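PDB 5BQK: ICP27 from Human herpesvirus 1, which regulates viral gene expression at many levels, inhibiting host splicing and mediating nuclear export of intronless viral mRNAs, and carries a zinc-binding, largely helical C-terminal domain. Local coordinates for residues Ala144-Leu149 / Phe187-Leu192. Numbering follows the deposited sequence.
Sequences AVLDNL and FVFVIL
V188 opens the contact by meeting L149 of the facing helix, methyl to methyl: its CG1 lies 4.1 Å from L149 CD1, and the two side chains cross at about a right angle. Short and beta-branched, valine suits this place, because its CB already points at segment 144-149 and one branch is enough to touch the longer leucine.

F189 makes the longer reach. With CG anti to the carbonyl carbon (chi1 -75°), its ring extends toward the other helix although the CB does not point there. The leading corner, F189 CZ, comes edge-on to the backbone of L149, 3.6 Å from L149 C, and also rests 3.7 Å from L149 CB. Farther round the rim, F189 CD1 takes L146 CD1 at 3.7 Å, in an oblique approach. A flat aromatic can thus bridge two residues three apart, one turn of helix 142-163, and the ring goes on to touch A150, L153 and L157 of that helix.

L192 closes the segment from the next turn. L192 CB sits 4.1 Å from L146 CB, where the CA atoms of the two segments are nearest, while one branch, CD1, fits among L146, 4.1 Å from its CA, and, more loosely, V145 and L149.

No hydrogen bond joins the segments; the contact is mainly apolar packing, with a ring edge against the L149 backbone. The polar residues bond elsewhere: D147 OD2 to R104 and to R154 of the second subunit, N148 to R152 and the E106 carbonyl. The axes of segments 144-149 and 187-192 approach to 9.9 Å, with 141° between their N-to-C directions, so helices 142-163 and 184-201 form a roughly antiparallel interface in the buried core of this alpha-helical, strand-free C-terminal domain, away from the zinc site.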
loop_
_atom_site.group_PDB
_atom_site.type_symbol
_atom_site.label_atom_id
_atom_site.label_comp_id
_atom_site.label_asym_id
_atom_site.label_seq_id
_atom_site.Cartn_x
_atom_site.Cartn_y
_atom_site.Cartn_z
ATOM N N ALA A 144 6.161 -7.335 -1.836
ATOM C CA ALA A 144 5.627 -6.506 -0.741
ATOM C C ALA A 144 6.141 -5.066 -0.863
ATOM O O ALA A 144 5.361 -4.122 -0.776
ATOM C CB ALA A 144 6.080 -7.094 0.641
ATOM N N VAL A 145 7.464 -4.917 -1.040
ATOM C CA VAL A 145 8.079 -3.594 -1.216
ATOM C C VAL A 145 7.440 -2.989 -2.485
ATOM O O VAL A 145 7.050 -1.855 -2.520
ATOM C CB VAL A 145 9.582 -3.558 -1.488
ATOM C CG1 VAL A 145 10.084 -2.049 -1.269
ATOM C CG2 VAL A 145 10.379 -4.517 -0.729
ATOM N N LEU A 146 7.344 -3.789 -3.529
ATOM C CA LEU A 146 6.795 -3.337 -4.810
ATOM C C LEU A 146 5.420 -2.732 -4.639
ATOM O O LEU A 146 5.174 -1.592 -5.049
ATOM C CB LEU A 146 6.794 -4.457 -5.827
ATOM C CG LEU A 146 5.843 -4.302 -7.000
ATOM C CD1 LEU A 146 6.353 -3.142 -7.921
ATOM C CD2 LEU A 146 5.847 -5.608 -7.780
ATOM N N ASP A 147 4.503 -3.482 -4.051
ATOM C CA ASP A 147 3.142 -3.009 -3.873
ATOM C C ASP A 147 3.104 -1.848 -2.895
ATOM O O ASP A 147 2.282 -0.965 -2.993
ATOM C CB ASP A 147 2.304 -4.159 -3.257
ATOM C CG ASP A 147 1.839 -5.213 -4.287
ATOM O OD1 ASP A 147 1.915 -4.932 -5.498
ATOM O OD2 ASP A 147 1.350 -6.328 -3.864
ATOM N N ASN A 148 3.927 -1.872 -1.863
ATOM C CA ASN A 148 3.918 -0.727 -0.953
ATOM C C ASN A 148 4.273 0.579 -1.730
ATOM O O ASN A 148 3.612 1.647 -1.641
ATOM C CB ASN A 148 4.900 -0.945 0.251
ATOM C CG ASN A 148 4.474 -0.086 1.492
ATOM O OD1 ASN A 148 3.420 0.450 1.444
ATOM N ND2 ASN A 148 5.279 0.021 2.557
ATOM N N LEU A 149 5.294 0.483 -2.529
ATOM C CA LEU A 149 5.816 1.743 -3.182
ATOM C C LEU A 149 4.816 2.200 -4.271
ATOM O O LEU A 149 4.519 3.418 -4.427
ATOM C CB LEU A 149 7.239 1.490 -3.685
ATOM C CG LEU A 149 8.411 1.469 -2.689
ATOM C CD1 LEU A 149 9.782 1.095 -3.362
ATOM C CD2 LEU A 149 8.543 2.761 -2.045
ATOM N N PHE A 187 13.368 2.137 -13.084
ATOM C CA PHE A 187 14.295 1.091 -12.619
ATOM C C PHE A 187 13.696 0.347 -11.407
ATOM O O PHE A 187 13.606 -0.847 -11.394
ATOM C CB PHE A 187 15.653 1.693 -12.226
ATOM C CG PHE A 187 16.619 0.669 -11.560
ATOM C CD1 PHE A 187 17.335 -0.249 -12.344
ATOM C CD2 PHE A 187 16.760 0.604 -10.180
ATOM C CE1 PHE A 187 18.211 -1.197 -11.763
ATOM C CE2 PHE A 187 17.629 -0.354 -9.570
ATOM C CZ PHE A 187 18.374 -1.252 -10.393
ATOM N N VAL A 188 13.267 1.083 -10.378
ATOM C CA VAL A 188 12.852 0.417 -9.130
ATOM C C VAL A 188 11.625 -0.432 -9.423
ATOM O O VAL A 188 11.555 -1.580 -9.018
ATOM C CB VAL A 188 12.542 1.455 -8.014
ATOM C CG1 VAL A 188 11.981 0.721 -6.765
ATOM C CG2 VAL A 188 13.832 2.201 -7.648
ATOM N N PHE A 189 10.689 0.122 -10.184
ATOM C CA PHE A 189 9.439 -0.602 -10.462
ATOM C C PHE A 189 9.591 -1.739 -11.422
ATOM O O PHE A 189 9.101 -2.860 -11.134
ATOM C CB PHE A 189 8.332 0.323 -10.814
ATOM C CG PHE A 189 7.814 1.045 -9.591
ATOM C CD1 PHE A 189 6.859 0.451 -8.752
ATOM C CD2 PHE A 189 8.285 2.321 -9.282
ATOM C CE1 PHE A 189 6.394 1.150 -7.581
ATOM C CE2 PHE A 189 7.807 3.051 -8.121
ATOM C CZ PHE A 189 6.870 2.470 -7.268
ATOM N N VAL A 190 10.318 -1.513 -12.511
ATOM C CA VAL A 190 10.533 -2.668 -13.435
ATOM C C VAL A 190 11.340 -3.793 -12.814
ATOM O O VAL A 190 11.013 -4.958 -12.955
ATOM C CB VAL A 190 11.194 -2.233 -14.749
ATOM C CG1 VAL A 190 11.633 -3.492 -15.564
ATOM C CG2 VAL A 190 10.127 -1.345 -15.547
ATOM N N ILE A 191 12.435 -3.472 -12.125
ATOM C CA ILE A 191 13.240 -4.543 -11.580
ATOM C C ILE A 191 12.468 -5.319 -10.464
ATOM O O ILE A 191 12.551 -6.539 -10.395
ATOM C CB ILE A 191 14.554 -4.007 -11.027
ATOM C CG1 ILE A 191 15.462 -3.461 -12.148
ATOM C CG2 ILE A 191 15.310 -5.044 -10.176
ATOM C CD1 ILE A 191 15.879 -4.552 -13.229
ATOM N N LEU A 192 11.754 -4.600 -9.587
ATOM C CA LEU A 192 11.061 -5.255 -8.512
ATOM C C LEU A 192 9.906 -6.070 -9.062
ATOM O O LEU A 192 9.641 -7.142 -8.510
ATOM C CB LEU A 192 10.504 -4.240 -7.449
ATOM C CG LEU A 192 11.504 -3.621 -6.460
ATOM C CD1 LEU A 192 10.748 -2.590 -5.585
ATOM C CD2 LEU A 192 12.262 -4.677 -5.628
#